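Local coordinates for protein regulator of nonsense transcripts 2 (Homo sapiens, PDB 4CEM) that acts, as the factor UPF2, in nonsense-mediated mRNA decay, represented here by the first of its three MIF4G domains, at residues E27-N32 with E226-E231; L112-Q115 with F120-S123; L156-I161 with G200-G205. All coordinates share one frame; numbering follows the deposited sequence.

The three contacts lie in an all-helical chain, as expected of a MIF4G domain, whose fold is an array of paired helices. Contact 1 spans the longest range: it brings the end of the N-terminal helix 6-33 against the loop leading into helix 230-259, and the segments of both other contacts come between its own in sequence. Contact 2 is local, at the turn from helix 103-116 to helix 120-137. Contact 3 follows, pairing the ends of helices 143-158 and 189-204. The centres of contacts 1 and 3 are about 7 Å apart, and contact 2 is about 17 Å from each. Helix 6-33 ties the groups together, since Arg29 and Asn32 hydrogen-bond to residues of contacts 2 and 3.

Contact 1 of 3, residues E27-N32 with E226-E231; sequences ELRSKN and EIISPE
Arg29 extends its side chain from helix 6-33 with CG anti to the backbone N (chi1 161°), then bends at CG-CD (chi3 -86°), which brings the guanidinium against Ile227. On the other side, Ile227 holds CG2 anti to its own backbone N, which places this methyl against the arginine. CG2 of Ile227 lies over one face of the guanidinium, nearer its rim than its centre, and is 3.4 Å from NE of Arg29. The two side chains slide past each other in opposite directions, and CG2 of Ile227 also meets CD of Arg29 at 3.9 Å. The N-H groups tie helix 6-33 to the helical array of the MIF4G domain: NE donates to the carbonyl oxygen of Ile158 at the end of helix 143-158, and NH2 forms a salt bridge with Asp164 and a weak hydrogen bond to the carbonyl oxygen of Thr157. An arginine suits this place, since its flat cation can receive a methyl on a face while its N-H groups bond outward, and its positive charge probably interacts favourably with the partial negative charge at the C-terminal end of helix 143-158. No hydrogen bond joins the segments; the isoleucines supply carbon packing. Ile228 adds a smaller touch, its CD1 coming obliquely to within 4.1 Å of NH2 of Arg29.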
ATOM      1  N   GLU A  27      -9.513  -1.471  16.717  1.00 40.19           N
ATOM      2  CA  GLU A  27      -9.459  -0.556  17.847  1.00 40.74           C
ATOM      3  C   GLU A  27      -9.471   0.894  17.341  1.00 38.52           C
ATOM      4  O   GLU A  27     -10.258   1.709  17.798  1.00 35.67           O
ATOM      5  CB  GLU A  27      -8.190  -0.855  18.653  1.00 44.98           C
ATOM      6  CG  GLU A  27      -8.146  -0.275  20.054  1.00 51.06           C
ATOM      7  CD  GLU A  27      -6.722  -0.109  20.594  1.00 56.28           C
ATOM      8  OE1 GLU A  27      -5.796  -0.806  20.115  1.00 62.00           O
ATOM      9  OE2 GLU A  27      -6.526   0.725  21.509  1.00 58.41           O
ATOM     10  N   LEU A  28      -8.598   1.192  16.382  1.00 37.48           N
ATOM     11  CA  LEU A  28      -8.523   2.507  15.756  1.00 36.80           C
ATOM     12  C   LEU A  28      -9.793   2.907  15.017  1.00 36.78           C
ATOM     13  O   LEU A  28     -10.231   4.055  15.126  1.00 38.11           O
ATOM     14  CB  LEU A  28      -7.336   2.566  14.786  1.00 37.13           C
ATOM     15  CG  LEU A  28      -5.989   2.850  15.444  1.00 37.68           C
ATOM     16  CD1 LEU A  28      -4.904   2.962  14.383  1.00 37.23           C
ATOM     17  CD2 LEU A  28      -6.067   4.115  16.291  1.00 35.67           C
ATOM     18  N   ARG A  29     -10.377   1.978  14.267  1.00 36.13           N
ATOM     19  CA  ARG A  29     -11.631   2.252  13.550  1.00 37.58           C
ATOM     20  C   ARG A  29     -12.739   2.629  14.526  1.00 38.21           C
ATOM     21  O   ARG A  29     -13.518   3.539  14.265  1.00 37.81           O
ATOM     22  CB  ARG A  29     -12.044   1.054  12.664  1.00 37.67           C
ATOM     23  CG  ARG A  29     -13.509   1.017  12.226  1.00 38.31           C
ATOM     24  CD  ARG A  29     -13.759   0.006  11.108  1.00 38.38           C
ATOM     25  NE  ARG A  29     -13.485   0.618   9.813  1.00 40.81           N
ATOM     26  CZ  ARG A  29     -14.393   0.945   8.898  1.00 41.27           C
ATOM     27  NH1 ARG A  29     -15.682   0.690   9.073  1.00 42.73           N
ATOM     28  NH2 ARG A  29     -14.000   1.518   7.776  1.00 42.39           N
ATOM     29  N   SER A  30     -12.803   1.935  15.657  1.00 39.39           N
ATOM     30  CA  SER A  30     -13.838   2.207  16.647  1.00 40.95           C
ATOM     31  C   SER A  30     -13.734   3.643  17.169  1.00 42.13           C
ATOM     32  O   SER A  30     -14.716   4.387  17.148  1.00 41.25           O
ATOM     33  CB  SER A  30     -13.740   1.212  17.799  1.00 41.82           C
ATOM     34  OG  SER A  30     -14.840   1.348  18.675  1.00 43.97           O
ATOM     35  N   LYS A  31     -12.540   4.023  17.620  1.00 42.86           N
ATOM     36  CA  LYS A  31     -12.287   5.382  18.125  1.00 43.88           C
ATOM     37  C   LYS A  31     -12.543   6.463  17.091  1.00 41.45           C
ATOM     38  O   LYS A  31     -13.126   7.503  17.405  1.00 41.46           O
ATOM     39  CB  LYS A  31     -10.845   5.539  18.641  1.00 46.66           C
ATOM     40  CG  LYS A  31     -10.744   5.548  20.157  1.00 51.02           C
ATOM     41  CD  LYS A  31      -9.459   6.211  20.643  1.00 55.78           C
ATOM     42  CE  LYS A  31      -9.680   6.963  21.956  1.00 56.90           C
ATOM     43  NZ  LYS A  31      -8.449   7.686  22.392  1.00 59.45           N
ATOM     44  N   ASN A  32     -12.082   6.231  15.866  1.00 38.06           N
ATOM     45  CA  ASN A  32     -12.187   7.241  14.827  1.00 35.75           C
ATOM     46  C   ASN A  32     -13.625   7.474  14.380  1.00 37.14           C
ATOM     47  O   ASN A  32     -14.061   8.616  14.267  1.00 40.36           O
ATOM     48  CB  ASN A  32     -11.304   6.874  13.644  1.00 33.83           C
ATOM     49  CG  ASN A  32      -9.841   7.092  13.934  1.00 32.45           C
ATOM     50  OD1 ASN A  32      -9.483   7.950  14.736  1.00 32.54           O
ATOM     51  ND2 ASN A  32      -8.985   6.322  13.282  1.00 31.13           N
ATOM     52  N   GLU A 226     -14.014  -8.296   8.766  1.00 38.25           N
ATOM     53  CA  GLU A 226     -15.205  -7.681   9.367  1.00 38.98           C
ATOM     54  C   GLU A 226     -15.281  -6.162   9.199  1.00 37.78           C
ATOM     55  O   GLU A 226     -16.123  -5.518   9.821  1.00 35.59           O
ATOM     56  CB  GLU A 226     -15.235  -7.964  10.868  1.00 41.68           C
ATOM     57  CG  GLU A 226     -15.074  -9.418  11.256  1.00 43.80           C
ATOM     58  CD  GLU A 226     -15.259  -9.626  12.743  1.00 45.91           C
ATOM     59  OE1 GLU A 226     -14.712  -8.802  13.524  1.00 46.31           O
ATOM     60  OE2 GLU A 226     -15.954 -10.608  13.117  1.00 47.04           O
ATOM     61  N   ILE A 227     -14.414  -5.585   8.378  1.00 37.78           N
ATOM     62  CA  ILE A 227     -14.304  -4.134   8.316  1.00 38.64           C
ATOM     63  C   ILE A 227     -15.039  -3.621   7.082  1.00 39.90           C
ATOM     64  O   ILE A 227     -16.040  -2.922   7.210  1.00 39.83           O
ATOM     65  CB  ILE A 227     -12.834  -3.685   8.343  1.00 37.02           C
ATOM     66  CG1 ILE A 227     -12.249  -3.994   9.726  1.00 36.57           C
ATOM     67  CG2 ILE A 227     -12.724  -2.204   8.020  1.00 36.43           C
ATOM     68  CD1 ILE A 227     -10.754  -3.771   9.844  1.00 36.01           C
ATOM     69  N   ILE A 228     -14.548  -3.986   5.901  1.00 39.64           N
ATOM     70  CA  ILE A 228     -15.214  -3.662   4.646  1.00 39.57           C
ATOM     71  C   ILE A 228     -16.062  -4.849   4.211  1.00 40.25           C
ATOM     72  O   ILE A 228     -15.559  -5.967   4.087  1.00 41.01           O
ATOM     73  CB  ILE A 228     -14.201  -3.318   3.530  1.00 39.20           C
ATOM     74  CG1 ILE A 228     -13.240  -2.210   3.997  1.00 38.91           C
ATOM     75  CG2 ILE A 228     -14.926  -2.899   2.254  1.00 36.38           C
ATOM     76  CD1 ILE A 228     -13.940  -0.971   4.526  1.00 38.25           C
ATOM     77  N   SER A 229     -17.344  -4.591   3.956  1.00 41.25           N
ATOM     78  CA  SER A 229     -18.292  -5.628   3.563  1.00 42.69           C
ATOM     79  C   SER A 229     -17.886  -6.301   2.256  1.00 42.29           C
ATOM     80  O   SER A 229     -17.256  -5.673   1.407  1.00 40.30           O
ATOM     81  CB  SER A 229     -19.678  -5.032   3.375  1.00 44.22           C
ATOM     82  OG  SER A 229     -19.755  -4.383   2.116  1.00 46.90           O
ATOM     83  N   PRO A 230     -18.263  -7.576   2.080  1.00 43.95           N
ATOM     84  CA  PRO A 230     -17.896  -8.307   0.854  1.00 44.13           C
ATOM     85  C   PRO A 230     -18.326  -7.638  -0.459  1.00 43.89           C
ATOM     86  O   PRO A 230     -17.639  -7.796  -1.463  1.00 41.23           O
ATOM     87  CB  PRO A 230     -18.593  -9.665   1.024  1.00 43.56           C
ATOM     88  CG  PRO A 230     -18.788  -9.819   2.493  1.00 43.27           C
ATOM     89  CD  PRO A 230     -18.972  -8.435   3.049  1.00 43.51           C
ATOM     90  N   GLU A 231     -19.439  -6.897  -0.445  1.00 46.49           N
ATOM     91  CA  GLU A 231     -19.921  -6.173  -1.644  1.00 47.52           C
ATOM     92  C   GLU A 231     -18.952  -5.057  -2.028  1.00 45.57           C
ATOM     93  O   GLU A 231     -18.617  -4.887  -3.199  1.00 46.73           O
ATOM     94  CB  GLU A 231     -21.309  -5.554  -1.425  1.00 50.97           C
ATOM     95  CG  GLU A 231     -22.456  -6.545  -1.250  1.00 55.18           C
ATOM     96  CD  GLU A 231     -22.493  -7.217   0.120  1.00 58.57           C
ATOM     97  OE1 GLU A 231     -21.941  -6.649   1.095  1.00 61.30           O
ATOM     98  OE2 GLU A 231     -23.076  -8.325   0.219  1.00 60.29           O
TER

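Contact 2 of 3, residues L112-Q115 with F120-S123; sequences LFHQ and FAPS
Both segments are helical, the one approaching the end of helix 103-116 and the other starting helix 120-137, with the backbones nearest at His114 and Phe120, whose CA atoms are 5.5 Å apart. Only four residues separate them, so the contact sits in the tight turn between two consecutive helices of the MIF4G array. Phe120 fills the angle between the helices: with CG anti to the backbone N (chi1 -173°), its ring is carried across to Phe113. What meets the face is chiefly the CB of Phe113, in a CH-pi contact 3.4 Å from the centroid of the Phe120 ring and only 6° off the ring normal. The near end of the Phe113 ring still touches, CG lying 3.6 Å from CE1 of Phe120, while the rest of the ring is displaced past it. The two ring planes are tilted by just 14°, yet they barely overlap, the centroids of the Phe113 and Phe120 rings standing 4.9 Å apart. The backbone N of His114 lies 3.7 Å from CD2 of Phe120, obliquely to the ring. Phe113 also meets the ring of Phe77 edge-to-face and touches Ala89 of helix 86-95, while Phe120 packs on Val90 and Ile93 of that same helix. Large flat side chains suit both positions because each must fill space between more than two helices. CB of Ala121 comes 4.0 Å from ND1 of His114, the small methyl allowing the imidazole to lie close to the second helix. NE2 of His114 is hydrogen-bonded to the backbone carbonyl oxygen of Asn32 on helix 6-33. Since a carbonyl can only accept, NE2 probably carries a proton, and the imidazole combines a polar tie outward with van der Waals packing inside a contact that has no hydrogen bond of its own.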
ATOM      1  N   LEU A 112      -5.070  11.090  16.010  1.00 35.06           N
ATOM      2  CA  LEU A 112      -5.135  12.100  17.066  1.00 34.71           C
ATOM      3  C   LEU A 112      -5.693  13.419  16.505  1.00 35.32           C
ATOM      4  O   LEU A 112      -6.496  14.082  17.154  1.00 37.81           O
ATOM      5  CB  LEU A 112      -3.770  12.321  17.717  1.00 34.43           C
ATOM      6  CG  LEU A 112      -3.105  11.149  18.449  1.00 33.07           C
ATOM      7  CD1 LEU A 112      -1.705  11.554  18.885  1.00 31.64           C
ATOM      8  CD2 LEU A 112      -3.931  10.699  19.641  1.00 31.69           C
ATOM      9  N   PHE A 113      -5.279  13.782  15.296  1.00 36.05           N
ATOM     10  CA  PHE A 113      -5.827  14.961  14.606  1.00 36.11           C
ATOM     11  C   PHE A 113      -7.321  14.798  14.399  1.00 34.96           C
ATOM     12  O   PHE A 113      -8.114  15.635  14.814  1.00 33.38           O
ATOM     13  CB  PHE A 113      -5.158  15.166  13.239  1.00 36.70           C
ATOM     14  CG  PHE A 113      -3.966  16.083  13.268  1.00 37.78           C
ATOM     15  CD1 PHE A 113      -4.139  17.464  13.313  1.00 38.50           C
ATOM     16  CD2 PHE A 113      -2.676  15.575  13.239  1.00 38.10           C
ATOM     17  CE1 PHE A 113      -3.050  18.317  13.330  1.00 38.30           C
ATOM     18  CE2 PHE A 113      -1.581  16.424  13.259  1.00 38.85           C
ATOM     19  CZ  PHE A 113      -1.767  17.797  13.304  1.00 39.31           C
ATOM     20  N   HIS A 114      -7.689  13.696  13.757  1.00 36.18           N
ATOM     21  CA  HIS A 114      -9.084  13.410  13.451  1.00 36.25           C
ATOM     22  C   HIS A 114      -9.945  13.428  14.672  1.00 36.40           C
ATOM     23  O   HIS A 114     -11.034  13.972  14.637  1.00 36.83           O
ATOM     24  CB  HIS A 114      -9.204  12.061  12.768  1.00 36.49           C
ATOM     25  CG  HIS A 114     -10.628  11.614  12.554  1.00 37.08           C
ATOM     26  ND1 HIS A 114     -11.480  12.279  11.759  1.00 36.51           N
ATOM     27  CD2 HIS A 114     -11.333  10.524  13.068  1.00 36.30           C
ATOM     28  CE1 HIS A 114     -12.671  11.652  11.762  1.00 38.13           C
ATOM     29  NE2 HIS A 114     -12.575  10.577  12.567  1.00 37.72           N
ATOM     30  N   GLN A 115      -9.457  12.850  15.769  1.00 37.48           N
ATOM     31  CA  GLN A 115     -10.244  12.753  17.003  1.00 38.00           C
ATOM     32  C   GLN A 115     -10.377  14.094  17.725  1.00 37.86           C
ATOM     33  O   GLN A 115     -11.294  14.277  18.530  1.00 39.36           O
ATOM     34  CB  GLN A 115      -9.670  11.689  17.950  1.00 38.00           C
ATOM     35  CG  GLN A 115      -9.911  10.255  17.491  1.00 39.65           C
ATOM     36  CD  GLN A 115      -8.980   9.244  18.155  1.00 40.71           C
ATOM     37  OE1 GLN A 115      -8.737   9.307  19.357  1.00 42.35           O
ATOM     38  NE2 GLN A 115      -8.471   8.302  17.374  1.00 40.83           N
ATOM     39  N   PHE A 120     -10.125  18.046  10.001  1.00 40.99           N
ATOM     40  CA  PHE A 120      -8.986  17.262   9.541  1.00 39.53           C
ATOM     41  C   PHE A 120      -9.308  16.349   8.366  1.00 37.68           C
ATOM     42  O   PHE A 120      -8.665  16.436   7.323  1.00 37.56           O
ATOM     43  CB  PHE A 120      -8.397  16.437  10.686  1.00 40.73           C
ATOM     44  CG  PHE A 120      -7.115  15.740  10.321  1.00 40.51           C
ATOM     45  CD1 PHE A 120      -5.953  16.474  10.097  1.00 39.97           C
ATOM     46  CD2 PHE A 120      -7.066  14.361  10.188  1.00 39.34           C
ATOM     47  CE1 PHE A 120      -4.769  15.847   9.753  1.00 39.74           C
ATOM     48  CE2 PHE A 120      -5.884  13.729   9.842  1.00 40.21           C
ATOM     49  CZ  PHE A 120      -4.734  14.472   9.624  1.00 40.23           C
ATOM     50  N   ALA A 121     -10.296  15.476   8.538  1.00 37.80           N
ATOM     51  CA  ALA A 121     -10.578  14.433   7.537  1.00 37.82           C
ATOM     52  C   ALA A 121     -10.903  15.012   6.160  1.00 36.58           C
ATOM     53  O   ALA A 121     -10.314  14.581   5.168  1.00 36.91           O
ATOM     54  CB  ALA A 121     -11.691  13.501   8.007  1.00 36.63           C
ATOM     55  N   PRO A 122     -11.820  16.001   6.094  1.00 36.81           N
ATOM     56  CA  PRO A 122     -12.137  16.661   4.810  1.00 37.10           C
ATOM     57  C   PRO A 122     -10.921  17.306   4.128  1.00 38.16           C
ATOM     58  O   PRO A 122     -10.733  17.143   2.920  1.00 37.80           O
ATOM     59  CB  PRO A 122     -13.154  17.728   5.207  1.00 36.65           C
ATOM     60  CG  PRO A 122     -13.758  17.234   6.478  1.00 36.51           C
ATOM     61  CD  PRO A 122     -12.634  16.544   7.196  1.00 36.93           C
ATOM     62  N   SER A 123     -10.092  18.002   4.903  1.00 40.48           N
ATOM     63  CA  SER A 123      -8.832  18.554   4.382  1.00 42.09           C
ATOM     64  C   SER A 123      -7.877  17.472   3.889  1.00 43.30           C
ATOM     65  O   SER A 123      -7.338  17.583   2.784  1.00 45.54           O
ATOM     66  CB  SER A 123      -8.130  19.386   5.446  1.00 43.41           C
ATOM     67  OG  SER A 123      -9.071  20.179   6.148  1.00 46.32           O
TER

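Contact 3 of 3, residues L156-I161 with G200-G205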
ATOM      1  N   LEU A 156      -5.931   4.659   6.144  1.00 35.45           N
ATOM      2  CA  LEU A 156      -6.776   5.775   6.560  1.00 35.02           C
ATOM      3  C   LEU A 156      -8.259   5.473   6.344  1.00 33.79           C
ATOM      4  O   LEU A 156      -9.115   5.969   7.081  1.00 33.26           O
ATOM      5  CB  LEU A 156      -6.392   7.062   5.822  1.00 35.58           C
ATOM      6  CG  LEU A 156      -5.088   7.728   6.259  1.00 34.22           C
ATOM      7  CD1 LEU A 156      -4.700   8.797   5.256  1.00 33.49           C
ATOM      8  CD2 LEU A 156      -5.242   8.310   7.650  1.00 33.55           C
ATOM      9  N   THR A 157      -8.563   4.668   5.333  1.00 31.68           N
ATOM     10  CA  THR A 157      -9.928   4.224   5.127  1.00 31.40           C
ATOM     11  C   THR A 157     -10.267   3.123   6.142  1.00 30.86           C
ATOM     12  O   THR A 157     -11.234   3.234   6.886  1.00 31.03           O
ATOM     13  CB  THR A 157     -10.150   3.748   3.675  1.00 31.58           C
ATOM     14  OG1 THR A 157      -9.592   4.706   2.763  1.00 31.59           O
ATOM     15  CG2 THR A 157     -11.631   3.567   3.384  1.00 30.67           C
ATOM     16  N   ILE A 158      -9.444   2.083   6.208  1.00 31.99           N
ATOM     17  CA  ILE A 158      -9.709   0.948   7.106  1.00 31.83           C
ATOM     18  C   ILE A 158      -9.914   1.415   8.534  1.00 31.78           C
ATOM     19  O   ILE A 158     -10.788   0.924   9.251  1.00 34.61           O
ATOM     20  CB  ILE A 158      -8.553  -0.063   7.127  1.00 30.78           C
ATOM     21  CG1 ILE A 158      -8.387  -0.723   5.766  1.00 29.82           C
ATOM     22  CG2 ILE A 158      -8.822  -1.129   8.177  1.00 30.91           C
ATOM     23  CD1 ILE A 158      -7.112  -1.508   5.640  1.00 29.57           C
ATOM     24  N   VAL A 159      -9.109   2.387   8.921  1.00 31.22           N
ATOM     25  CA  VAL A 159      -9.100   2.930  10.276  1.00 31.26           C
ATOM     26  C   VAL A 159     -10.219   3.961  10.501  1.00 31.35           C
ATOM     27  O   VAL A 159     -10.348   4.514  11.585  1.00 32.25           O
ATOM     28  CB  VAL A 159      -7.677   3.487  10.555  1.00 31.74           C
ATOM     29  CG1 VAL A 159      -7.689   4.865  11.201  1.00 30.57           C
ATOM     30  CG2 VAL A 159      -6.863   2.453  11.319  1.00 30.47           C
ATOM     31  N   GLY A 160     -11.036   4.216   9.480  1.00 31.90           N
ATOM     32  CA  GLY A 160     -12.242   5.033   9.633  1.00 32.45           C
ATOM     33  C   GLY A 160     -12.069   6.549   9.680  1.00 33.00           C
ATOM     34  O   GLY A 160     -13.020   7.267   9.990  1.00 32.27           O
ATOM     35  N   ILE A 161     -10.867   7.041   9.381  1.00 33.30           N
ATOM     36  CA  ILE A 161     -10.638   8.476   9.244  1.00 33.73           C
ATOM     37  C   ILE A 161     -11.377   8.975   8.006  1.00 35.44           C
ATOM     38  O   ILE A 161     -12.061   9.996   8.056  1.00 38.21           O
ATOM     39  CB  ILE A 161      -9.134   8.803   9.170  1.00 33.56           C
ATOM     40  CG1 ILE A 161      -8.488   8.547  10.540  1.00 33.73           C
ATOM     41  CG2 ILE A 161      -8.913  10.253   8.758  1.00 32.36           C
ATOM     42  CD1 ILE A 161      -6.978   8.516  10.528  1.00 33.22           C
ATOM     43  N   GLY A 200      -4.889  -5.838   1.389  1.00 37.78           N
ATOM     44  CA  GLY A 200      -5.759  -6.684   0.579  1.00 37.18           C
ATOM     45  C   GLY A 200      -6.742  -7.532   1.372  1.00 37.45           C
ATOM     46  O   GLY A 200      -7.815  -7.883   0.871  1.00 38.61           O
ATOM     47  N   ASP A 201      -6.382  -7.880   2.600  1.00 36.74           N
ATOM     48  CA  ASP A 201      -7.283  -8.652   3.441  1.00 38.24           C
ATOM     49  C   ASP A 201      -8.589  -7.884   3.633  1.00 36.89           C
ATOM     50  O   ASP A 201      -9.655  -8.383   3.301  1.00 36.33           O
ATOM     51  CB  ASP A 201      -6.639  -9.058   4.792  1.00 39.92           C
ATOM     52  CG  ASP A 201      -5.795  -7.934   5.446  1.00 43.69           C
ATOM     53  OD1 ASP A 201      -5.902  -6.739   5.056  1.00 43.68           O
ATOM     54  OD2 ASP A 201      -5.015  -8.267   6.370  1.00 44.73           O
ATOM     55  N   ASP A 202      -8.488  -6.654   4.113  1.00 38.11           N
ATOM     56  CA  ASP A 202      -9.663  -5.855   4.445  1.00 38.46           C
ATOM     57  C   ASP A 202     -10.270  -5.106   3.258  1.00 39.38           C
ATOM     58  O   ASP A 202     -11.494  -4.984   3.179  1.00 41.79           O
ATOM     59  CB  ASP A 202      -9.329  -4.878   5.567  1.00 38.39           C
ATOM     60  CG  ASP A 202      -9.282  -5.550   6.923  1.00 38.24           C
ATOM     61  OD1 ASP A 202     -10.214  -6.307   7.239  1.00 37.16           O
ATOM     62  OD2 ASP A 202      -8.326  -5.312   7.686  1.00 39.63           O
ATOM     63  N   ILE A 203      -9.450  -4.613   2.333  1.00 37.73           N
ATOM     64  CA  ILE A 203      -9.993  -3.839   1.218  1.00 38.44           C
ATOM     65  C   ILE A 203     -10.454  -4.704   0.039  1.00 39.15           C
ATOM     66  O   ILE A 203     -11.503  -4.437  -0.545  1.00 39.47           O
ATOM     67  CB  ILE A 203      -9.015  -2.740   0.759  1.00 39.14           C
ATOM     68  CG1 ILE A 203      -9.009  -1.604   1.782  1.00 38.56           C
ATOM     69  CG2 ILE A 203      -9.406  -2.183  -0.605  1.00 38.05           C
ATOM     70  CD1 ILE A 203      -7.735  -0.794   1.764  1.00 39.42           C
ATOM     71  N   ALA A 204      -9.687  -5.738  -0.302  1.00 39.18           N
ATOM     72  CA  ALA A 204     -10.027  -6.605  -1.442  1.00 39.40           C
ATOM     73  C   ALA A 204     -10.652  -7.942  -1.043  1.00 39.06           C
ATOM     74  O   ALA A 204     -11.021  -8.735  -1.914  1.00 40.10           O
ATOM     75  CB  ALA A 204      -8.793  -6.856  -2.298  1.00 37.85           C
ATOM     76  N   GLY A 205     -10.754  -8.209   0.257  1.00 39.32           N
ATOM     77  CA  GLY A 205     -11.198  -9.523   0.736  1.00 37.28           C
ATOM     78  C   GLY A 205     -10.195 -10.645   0.484  1.00 36.13           C
ATOM     79  O   GLY A 205     -10.565 -11.808   0.459  1.00 37.72           O
TER
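OD1 of Asp201 is gripped twice, by the backbone N of Asp202, whose CB packs on Ile158, at 2.8 Å and by NH1 of Arg25 in a salt bridge. The bond from N is bent, 139° at the hydrogen, and reaches OD1 on the anti side, tilted from the carboxylate plane. The contact joins the C-terminal ends of helices 143-158 and 189-204, two members of the helical array of the MIF4G domain. Here helix 189-204 is kinked, the N atoms of Asp201 and Asp202 lacking bonds to the turn before, and the Asp201 carboxylate supplies one of them with an acceptor. NH1 of Arg25, on helix 6-33, also pairs with OD2 of Asp202 and so bridges the two aspartates, and that leaves CB as the contribution of Asp202 to the apolar contact. Ile158 carries the packing from the first helix. Its CG1 stands anti to the carbonyl carbon (chi1 -65°) and the chain runs on extended, bringing CD1 to 4.0 Å from CB of Asp202 while the side chain crosses Ile203 obliquely. A branched aliphatic residue suits this buried place, where Ile227 and Arg25 also touch it. Cutting this side chain back to an alanine is likely to open a gap beside CD1 of Ile203 and leave the CB of Asp202 without its apolar neighbour. Soon after Ile158 the helix ends in a Schellman motif, with Gly160 at a positive phi of 79°, a conformation that favours glycine; Gly160 N bonds to Thr157 O at 2.8 Å, and Ile161 N bonds weakly to Leu156 O. On the facing helix, Ile203 rests on Phe236 of helix 230-259 and directs its own CD1 to within 4.0 Å of Ile158 CD1.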